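Local structure of coenzyme Q-binding protein COQ10 START domain-containing protein (Deinococcus radiodurans R1, 3GGN) at residues Q18-W23 with D69-R74. The protein is of unknown function, but its START-like domain, related to polyketide cyclases and lipid transport proteins, probably binds a hydrophobic ligand. Residues are numbered along the deposited sequence; the frame is centred on the assembly and turned at random.
Sequences QLYAVW and DEPGKR
Tyr20 of helix 16-24 reaches the turn 70-74 of the Bet v 1-like (START) fold, where strands 59-70 and 74-79 join as a beta hairpin. Its phenol carries nearly the whole contact. The polar part is one hydrogen bond, from Tyr20 OH to Asp69 OD1, modelled at 2.4 Å, shorter than usual, so its exact length is doubtful. The carboxylate meets the ring at its edge, and the two planes are nearly coplanar, 10° apart. Asp69 OD2 forms a salt bridge with Arg24 NE, so the carboxylate ties the hairpin to helix 16-24 at two places, Tyr20 in its middle and Arg24 at its end.

The second part is face packing. Tyr20 CG stands anti to the backbone N (chi1 159°), which lays one ring face along the backbone of Pro71 and Gly72. Pro71 CA makes a CH-pi contact 3.8 Å from the ring centroid. Gly72 N sits above the same face, 3.1 Å from Tyr20 CG. Gly72 has positive phi (66°) and no side chain, and its CA comes 3.5 Å from Tyr20 CB.

At the hairpin base Lys73 and Arg74 lie opposite the single residue Glu70, a classic beta bulge. Glu70 O accepts from both Lys73 N, at 2.7 Å, and Arg74 N, at 3.1 Å.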
ATOM      1  N   GLN B  18      -0.709 -14.078 -12.434  1.00 22.95           N
ATOM      2  CA  GLN B  18      -1.413 -13.065 -11.664  1.00 23.10           C
ATOM      3  C   GLN B  18      -0.467 -12.002 -11.120  1.00 21.55           C
ATOM      4  O   GLN B  18      -0.714 -10.808 -11.275  1.00 21.44           O
ATOM      5  CB  GLN B  18      -2.161 -13.714 -10.505  1.00 25.12           C
ATOM      6  CG  GLN B  18      -2.991 -12.744  -9.689  1.00 25.22           C
ATOM      7  CD  GLN B  18      -3.631 -13.412  -8.487  1.00 28.73           C
ATOM      8  OE1 GLN B  18      -4.184 -14.512  -8.594  1.00 28.46           O
ATOM      9  NE2 GLN B  18      -3.569 -12.747  -7.337  1.00 28.94           N
ATOM     10  N   LEU B  19       0.618 -12.441 -10.490  1.00 19.36           N
ATOM     11  CA  LEU B  19       1.598 -11.524  -9.906  1.00 16.95           C
ATOM     12  C   LEU B  19       2.275 -10.695 -10.985  1.00 17.36           C
ATOM     13  O   LEU B  19       2.519  -9.495 -10.803  1.00 17.45           O
ATOM     14  CB  LEU B  19       2.646 -12.314  -9.128  1.00 14.79           C
ATOM     15  CG  LEU B  19       2.044 -13.185  -8.028  1.00 15.20           C
ATOM     16  CD1 LEU B  19       3.123 -14.097  -7.480  1.00 16.92           C
ATOM     17  CD2 LEU B  19       1.437 -12.311  -6.920  1.00 13.22           C
ATOM     18  N   TYR B  20       2.592 -11.344 -12.101  1.00 16.49           N
ATOM     19  CA  TYR B  20       3.219 -10.674 -13.231  1.00 18.27           C
ATOM     20  C   TYR B  20       2.292  -9.567 -13.722  1.00 17.38           C
ATOM     21  O   TYR B  20       2.743  -8.479 -14.075  1.00 17.38           O
ATOM     22  CB  TYR B  20       3.461 -11.671 -14.368  1.00 15.03           C
ATOM     23  CG  TYR B  20       3.627 -11.027 -15.730  1.00 16.72           C
ATOM     24  CD1 TYR B  20       4.890 -10.665 -16.215  1.00 16.23           C
ATOM     25  CD2 TYR B  20       2.517 -10.761 -16.528  1.00 13.00           C
ATOM     26  CE1 TYR B  20       5.034 -10.052 -17.466  1.00 16.38           C
ATOM     27  CE2 TYR B  20       2.651 -10.153 -17.764  1.00 17.53           C
ATOM     28  CZ  TYR B  20       3.907  -9.802 -18.233  1.00 18.67           C
ATOM     29  OH  TYR B  20       4.021  -9.221 -19.479  1.00 21.72           O
ATOM     30  N   ALA B  21       0.995  -9.859 -13.724  1.00 19.33           N
ATOM     31  CA  ALA B  21      -0.026  -8.914 -14.185  1.00 21.32           C
ATOM     32  C   ALA B  21       0.002  -7.587 -13.439  1.00 20.38           C
ATOM     33  O   ALA B  21      -0.175  -6.525 -14.042  1.00 20.05           O
ATOM     34  CB  ALA B  21      -1.403  -9.548 -14.067  1.00 21.20           C
ATOM     35  N   VAL B  22       0.217  -7.642 -12.130  1.00 18.49           N
ATOM     36  CA  VAL B  22       0.265  -6.418 -11.336  1.00 19.05           C
ATOM     37  C   VAL B  22       1.494  -5.612 -11.737  1.00 20.58           C
ATOM     38  O   VAL B  22       1.385  -4.439 -12.100  1.00 21.59           O
ATOM     39  CB  VAL B  22       0.330  -6.724  -9.815  1.00 19.31           C
ATOM     40  CG1 VAL B  22       0.428  -5.426  -9.020  1.00 18.09           C
ATOM     41  CG2 VAL B  22      -0.909  -7.512  -9.387  1.00 22.10           C
ATOM     42  N   TRP B  23       2.662  -6.251 -11.694  1.00 18.52           N
ATOM     43  CA  TRP B  23       3.913  -5.582 -12.048  1.00 17.96           C
ATOM     44  C   TRP B  23       3.953  -5.020 -13.467  1.00 17.29           C
ATOM     45  O   TRP B  23       4.554  -3.972 -13.698  1.00 16.51           O
ATOM     46  CB  TRP B  23       5.100  -6.527 -11.853  1.00 15.18           C
ATOM     47  CG  TRP B  23       5.417  -6.761 -10.418  1.00 15.41           C
ATOM     48  CD1 TRP B  23       4.746  -7.568  -9.552  1.00 16.65           C
ATOM     49  CD2 TRP B  23       6.441  -6.114  -9.657  1.00 16.25           C
ATOM     50  NE1 TRP B  23       5.281  -7.460  -8.291  1.00 15.88           N
ATOM     51  CE2 TRP B  23       6.324  -6.574  -8.327  1.00 15.09           C
ATOM     52  CE3 TRP B  23       7.443  -5.184  -9.969  1.00 16.45           C
ATOM     53  CZ2 TRP B  23       7.175  -6.137  -7.302  1.00 15.57           C
ATOM     54  CZ3 TRP B  23       8.289  -4.747  -8.952  1.00 18.54           C
ATOM     55  CH2 TRP B  23       8.148  -5.226  -7.633  1.00 18.78           C
ATOM     56  N   ASP B  69      10.105  -8.651 -21.630  1.00 18.49           N
ATOM     57  CA  ASP B  69       8.751  -8.766 -21.128  1.00 20.14           C
ATOM     58  C   ASP B  69       8.215 -10.124 -21.540  1.00 22.23           C
ATOM     59  O   ASP B  69       7.648 -10.287 -22.629  1.00 22.57           O
ATOM     60  CB  ASP B  69       7.867  -7.649 -21.682  1.00 18.96           C
ATOM     61  CG  ASP B  69       6.425  -7.773 -21.228  1.00 19.89           C
ATOM     62  OD1 ASP B  69       6.190  -8.327 -20.129  1.00 17.29           O
ATOM     63  OD2 ASP B  69       5.526  -7.315 -21.963  1.00 19.57           O
ATOM     64  N   GLU B  70       8.442 -11.100 -20.669  1.00 21.70           N
ATOM     65  CA  GLU B  70       8.002 -12.468 -20.887  1.00 22.60           C
ATOM     66  C   GLU B  70       6.828 -12.721 -19.960  1.00 23.31           C
ATOM     67  O   GLU B  70       7.004 -12.943 -18.763  1.00 18.15           O
ATOM     68  CB  GLU B  70       9.145 -13.435 -20.589  1.00 22.90           C
ATOM     69  CG  GLU B  70      10.234 -13.406 -21.648  1.00 28.04           C
ATOM     70  CD  GLU B  70      11.555 -13.960 -21.152  1.00 31.32           C
ATOM     71  OE1 GLU B  70      11.549 -15.014 -20.477  1.00 32.54           O
ATOM     72  OE2 GLU B  70      12.602 -13.341 -21.447  1.00 33.71           O
ATOM     73  N   PRO B  71       5.606 -12.687 -20.511  1.00 23.52           N
ATOM     74  CA  PRO B  71       4.389 -12.904 -19.726  1.00 22.65           C
ATOM     75  C   PRO B  71       4.525 -13.961 -18.643  1.00 21.67           C
ATOM     76  O   PRO B  71       4.920 -15.097 -18.908  1.00 21.48           O
ATOM     77  CB  PRO B  71       3.361 -13.277 -20.783  1.00 22.29           C
ATOM     78  CG  PRO B  71       3.786 -12.436 -21.948  1.00 24.46           C
ATOM     79  CD  PRO B  71       5.295 -12.617 -21.950  1.00 25.14           C
ATOM     80  N   GLY B  72       4.210 -13.560 -17.416  1.00 19.16           N
ATOM     81  CA  GLY B  72       4.262 -14.466 -16.282  1.00 20.18           C
ATOM     82  C   GLY B  72       5.627 -14.983 -15.887  1.00 19.26           C
ATOM     83  O   GLY B  72       5.719 -15.865 -15.036  1.00 19.38           O
ATOM     84  N   LYS B  73       6.690 -14.443 -16.482  1.00 19.98           N
ATOM     85  CA  LYS B  73       8.046 -14.904 -16.170  1.00 20.36           C
ATOM     86  C   LYS B  73       9.029 -13.822 -15.756  1.00 20.31           C
ATOM     87  O   LYS B  73       9.727 -13.952 -14.748  1.00 20.93           O
ATOM     88  CB  LYS B  73       8.657 -15.638 -17.368  1.00 23.24           C
ATOM     89  CG  LYS B  73       8.193 -17.065 -17.593  1.00 25.96           C
ATOM     90  CD  LYS B  73       9.010 -17.684 -18.733  1.00 31.53           C
ATOM     91  CE  LYS B  73       8.761 -19.178 -18.895  1.00 33.16           C
ATOM     92  NZ  LYS B  73       7.392 -19.484 -19.388  1.00 36.86           N
ATOM     93  N   ARG B  74       9.105 -12.762 -16.549  1.00 18.47           N
ATOM     94  CA  ARG B  74      10.051 -11.703 -16.250  1.00 18.74           C
ATOM     95  C   ARG B  74       9.768 -10.388 -16.943  1.00 15.01           C
ATOM     96  O   ARG B  74       9.200 -10.346 -18.031  1.00 15.20           O
ATOM     97  CB  ARG B  74      11.455 -12.150 -16.635  1.00 21.41           C
ATOM     98  CG  ARG B  74      11.590 -12.457 -18.106  1.00 27.06           C
ATOM     99  CD  ARG B  74      12.921 -11.975 -18.648  1.00 32.85           C
ATOM    100  NE  ARG B  74      14.051 -12.614 -17.987  1.00 39.14           N
ATOM    101  CZ  ARG B  74      15.317 -12.288 -18.214  1.00 42.26           C
ATOM    102  NH1 ARG B  74      15.609 -11.329 -19.089  1.00 41.96           N
ATOM    103  NH2 ARG B  74      16.288 -12.906 -17.560  1.00 42.53           N
TER